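Local coordinates for beta subunit of photoactivated adenylyl cyclase (Beggiatoa sp. PS, PDB 5M2A), which probably makes cyclic AMP from ATP under blue light, sensed by a flavin-binding BLUF domain joined to an adenylyl cyclase catalytic domain, at residues Ile249-Tyr253 / Leu293-Val299. Residues are numbered along the deposited sequence; the frame is centred on the assembly and turned at random.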
ATOM      1  N   ILE A 249      -2.654  19.611  10.862  1.00 16.40           N
ATOM      2  CA  ILE A 249      -2.438  19.362   9.442  1.00 13.96           C
ATOM      3  C   ILE A 249      -1.317  20.252   8.947  1.00 13.80           C
ATOM      4  O   ILE A 249      -1.275  21.439   9.282  1.00 16.08           O
ATOM      5  CB  ILE A 249      -3.721  19.587   8.617  1.00 19.25           C
ATOM      6  CG1 ILE A 249      -4.833  18.677   9.164  1.00 17.29           C
ATOM      7  CG2 ILE A 249      -3.472  19.306   7.136  1.00 15.92           C
ATOM      8  CD1 ILE A 249      -6.217  18.903   8.582  1.00 18.19           C
ATOM      9  N   GLY A 250      -0.416  19.678   8.159  1.00 16.43           N
ATOM     10  CA  GLY A 250       0.620  20.451   7.478  1.00 13.76           C
ATOM     11  C   GLY A 250       0.509  20.272   5.976  1.00 16.79           C
ATOM     12  O   GLY A 250       0.188  19.183   5.496  1.00 17.66           O
ATOM     13  N   LEU A 251       0.781  21.349   5.239  1.00 17.22           N
ATOM     14  CA  LEU A 251       0.800  21.292   3.783  1.00 16.03           C
ATOM     15  C   LEU A 251       2.081  21.914   3.263  1.00 14.18           C
ATOM     16  O   LEU A 251       2.531  22.951   3.765  1.00 17.85           O
ATOM     17  CB  LEU A 251      -0.381  22.036   3.176  1.00 17.80           C
ATOM     18  CG  LEU A 251      -1.793  21.769   3.686  1.00 16.59           C
ATOM     19  CD1 LEU A 251      -2.734  22.765   3.043  1.00 16.78           C
ATOM     20  CD2 LEU A 251      -2.222  20.349   3.368  1.00 17.51           C
ATOM     21  N   SER A 252       2.645  21.313   2.219  1.00 16.26           N
ATOM     22  CA  SER A 252       3.821  21.882   1.584  1.00 16.13           C
ATOM     23  C   SER A 252       3.619  21.820   0.079  1.00 17.38           C
ATOM     24  O   SER A 252       2.685  21.186  -0.413  1.00 21.34           O
ATOM     25  CB  SER A 252       5.098  21.142   1.971  1.00 22.77           C
ATOM     26  OG  SER A 252       5.064  19.833   1.437  1.00 27.80           O
ATOM     27  N   TYR A 253       4.478  22.526  -0.642  1.00 19.97           N
ATOM     28  CA  TYR A 253       4.417  22.550  -2.097  1.00 19.57           C
ATOM     29  C   TYR A 253       5.827  22.459  -2.649  1.00 23.43           C
ATOM     30  O   TYR A 253       6.722  23.177  -2.191  1.00 23.34           O
ATOM     31  CB  TYR A 253       3.750  23.829  -2.602  1.00 21.05           C
ATOM     32  CG  TYR A 253       3.757  23.946  -4.106  1.00 19.88           C
ATOM     33  CD1 TYR A 253       3.036  23.050  -4.890  1.00 23.77           C
ATOM     34  CD2 TYR A 253       4.473  24.944  -4.743  1.00 29.39           C
ATOM     35  CE1 TYR A 253       3.027  23.158  -6.269  1.00 24.58           C
ATOM     36  CE2 TYR A 253       4.469  25.057  -6.126  1.00 29.39           C
ATOM     37  CZ  TYR A 253       3.749  24.156  -6.879  1.00 26.83           C
ATOM     38  OH  TYR A 253       3.736  24.267  -8.253  1.00 28.36           O
ATOM     39  N   LEU A 293      -3.782  24.154  11.226  1.00 21.11           N
ATOM     40  CA  LEU A 293      -3.308  23.975   9.860  1.00 22.73           C
ATOM     41  C   LEU A 293      -2.104  24.881   9.652  1.00 21.20           C
ATOM     42  O   LEU A 293      -2.165  26.066   9.975  1.00 20.33           O
ATOM     43  CB  LEU A 293      -4.404  24.327   8.850  1.00 21.80           C
ATOM     44  CG  LEU A 293      -4.000  24.472   7.386  1.00 23.51           C
ATOM     45  CD1 LEU A 293      -3.529  23.126   6.860  1.00 17.28           C
ATOM     46  CD2 LEU A 293      -5.172  24.999   6.572  1.00 23.13           C
ATOM     47  N   ALA A 294      -1.020  24.337   9.116  1.00 17.85           N
ATOM     48  CA  ALA A 294       0.145  25.153   8.798  1.00 19.11           C
ATOM     49  C   ALA A 294       0.667  24.784   7.422  1.00 17.45           C
ATOM     50  O   ALA A 294       0.707  23.605   7.072  1.00 22.69           O
ATOM     51  CB  ALA A 294       1.264  24.975   9.832  1.00 20.76           C
ATOM     52  N   PHE A 295       1.096  25.783   6.648  1.00 21.44           N
ATOM     53  CA  PHE A 295       1.562  25.478   5.306  1.00 17.41           C
ATOM     54  C   PHE A 295       2.605  26.495   4.857  1.00 19.14           C
ATOM     55  O   PHE A 295       2.848  27.521   5.511  1.00 22.02           O
ATOM     56  CB  PHE A 295       0.385  25.371   4.315  1.00 15.19           C
ATOM     57  CG  PHE A 295      -0.542  26.552   4.331  1.00 17.46           C
ATOM     58  CD1 PHE A 295      -0.184  27.738   3.706  1.00 18.63           C
ATOM     59  CD2 PHE A 295      -1.787  26.462   4.952  1.00 20.39           C
ATOM     60  CE1 PHE A 295      -1.037  28.834   3.714  1.00 18.86           C
ATOM     61  CE2 PHE A 295      -2.642  27.561   4.967  1.00 23.08           C
ATOM     62  CZ  PHE A 295      -2.271  28.737   4.352  1.00 18.96           C
ATOM     63  N   THR A 296       3.244  26.176   3.737  1.00 22.40           N
ATOM     64  CA  THR A 296       4.345  26.974   3.215  1.00 23.03           C
ATOM     65  C   THR A 296       3.846  28.110   2.333  1.00 22.02           C
ATOM     66  O   THR A 296       2.690  28.141   1.907  1.00 21.14           O
ATOM     67  CB  THR A 296       5.310  26.106   2.410  1.00 24.30           C
ATOM     68  OG1 THR A 296       4.606  25.522   1.306  1.00 20.71           O
ATOM     69  CG2 THR A 296       5.885  24.996   3.277  1.00 20.16           C
ATOM     70  N   ALA A 297       4.757  29.052   2.059  1.00 21.67           N
ATOM     71  CA  ALA A 297       4.463  30.117   1.108  1.00 27.00           C
ATOM     72  C   ALA A 297       4.069  29.562  -0.257  1.00 22.97           C
ATOM     73  O   ALA A 297       3.211  30.132  -0.932  1.00 21.68           O
ATOM     74  CB  ALA A 297       5.665  31.051   0.975  1.00 32.22           C
ATOM     75  N   GLY A 298       4.654  28.434  -0.661  1.00 21.79           N
ATOM     76  CA  GLY A 298       4.315  27.865  -1.957  1.00 21.63           C
ATOM     77  C   GLY A 298       2.877  27.388  -2.028  1.00 23.92           C
ATOM     78  O   GLY A 298       2.227  27.485  -3.071  1.00 23.43           O
ATOM     79  N   VAL A 299       2.364  26.846  -0.923  1.00 21.98           N
ATOM     80  CA  VAL A 299       0.953  26.474  -0.877  1.00 17.09           C
ATOM     81  C   VAL A 299       0.094  27.713  -1.025  1.00 18.29           C
ATOM     82  O   VAL A 299      -0.895  27.721  -1.765  1.00 22.66           O
ATOM     83  CB  VAL A 299       0.638  25.726   0.431  1.00 17.58           C
ATOM     84  CG1 VAL A 299      -0.880  25.566   0.586  1.00 20.80           C
ATOM     85  CG2 VAL A 299       1.332  24.367   0.433  1.00 14.72           C
TER
HETATM   86  O   HOH W   1       6.344  25.309  -0.591  1.00 36.26           O
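The Tyr253 ring meets the start of helix 297-301 at a slant, with CD2 3.8 Å from Gly298 O. Its CG stands anti to the backbone N (chi1 176°), which sets the ring alongside Gly298. Replacing Tyr253 by an alanine would probably open a gap beside the Gly298 carbonyl. The Phe295 ring has Leu293 CG in plane at its edge, and Leu251 CD1 approaches it obliquely. Leu251 CB rests on Phe295 CB at 3.6 Å, while Leu293 CD1 fits against Ile249 CG2 and Leu251 CG. The strands run parallel. Ala294 N donates to Ile249 O at 2.9 Å, and Leu251 N donates to Ala294 O. A weaker bond of 3.3 Å joins Thr296 N to Leu251 O. Thr296 is the N-cap, and its OG1 accepts a weak bond from Val299 N. One water bridges Thr296 OG1 (2.6 Å) and Tyr253 O (2.7 Å). Val299 CG2 packs on Ser252 C at 3.4 Å. This is part of the central sheet of the cyclase domain. Helix 215-235 covers the Leu251 and Phe295 face; helix 274-285 covers the Ser252 side. Strand 247-258 also pairs with the antiparallel strand 150-161, which carries the magnesium ligand Asp160, and strand 293-296 with strand 324-329.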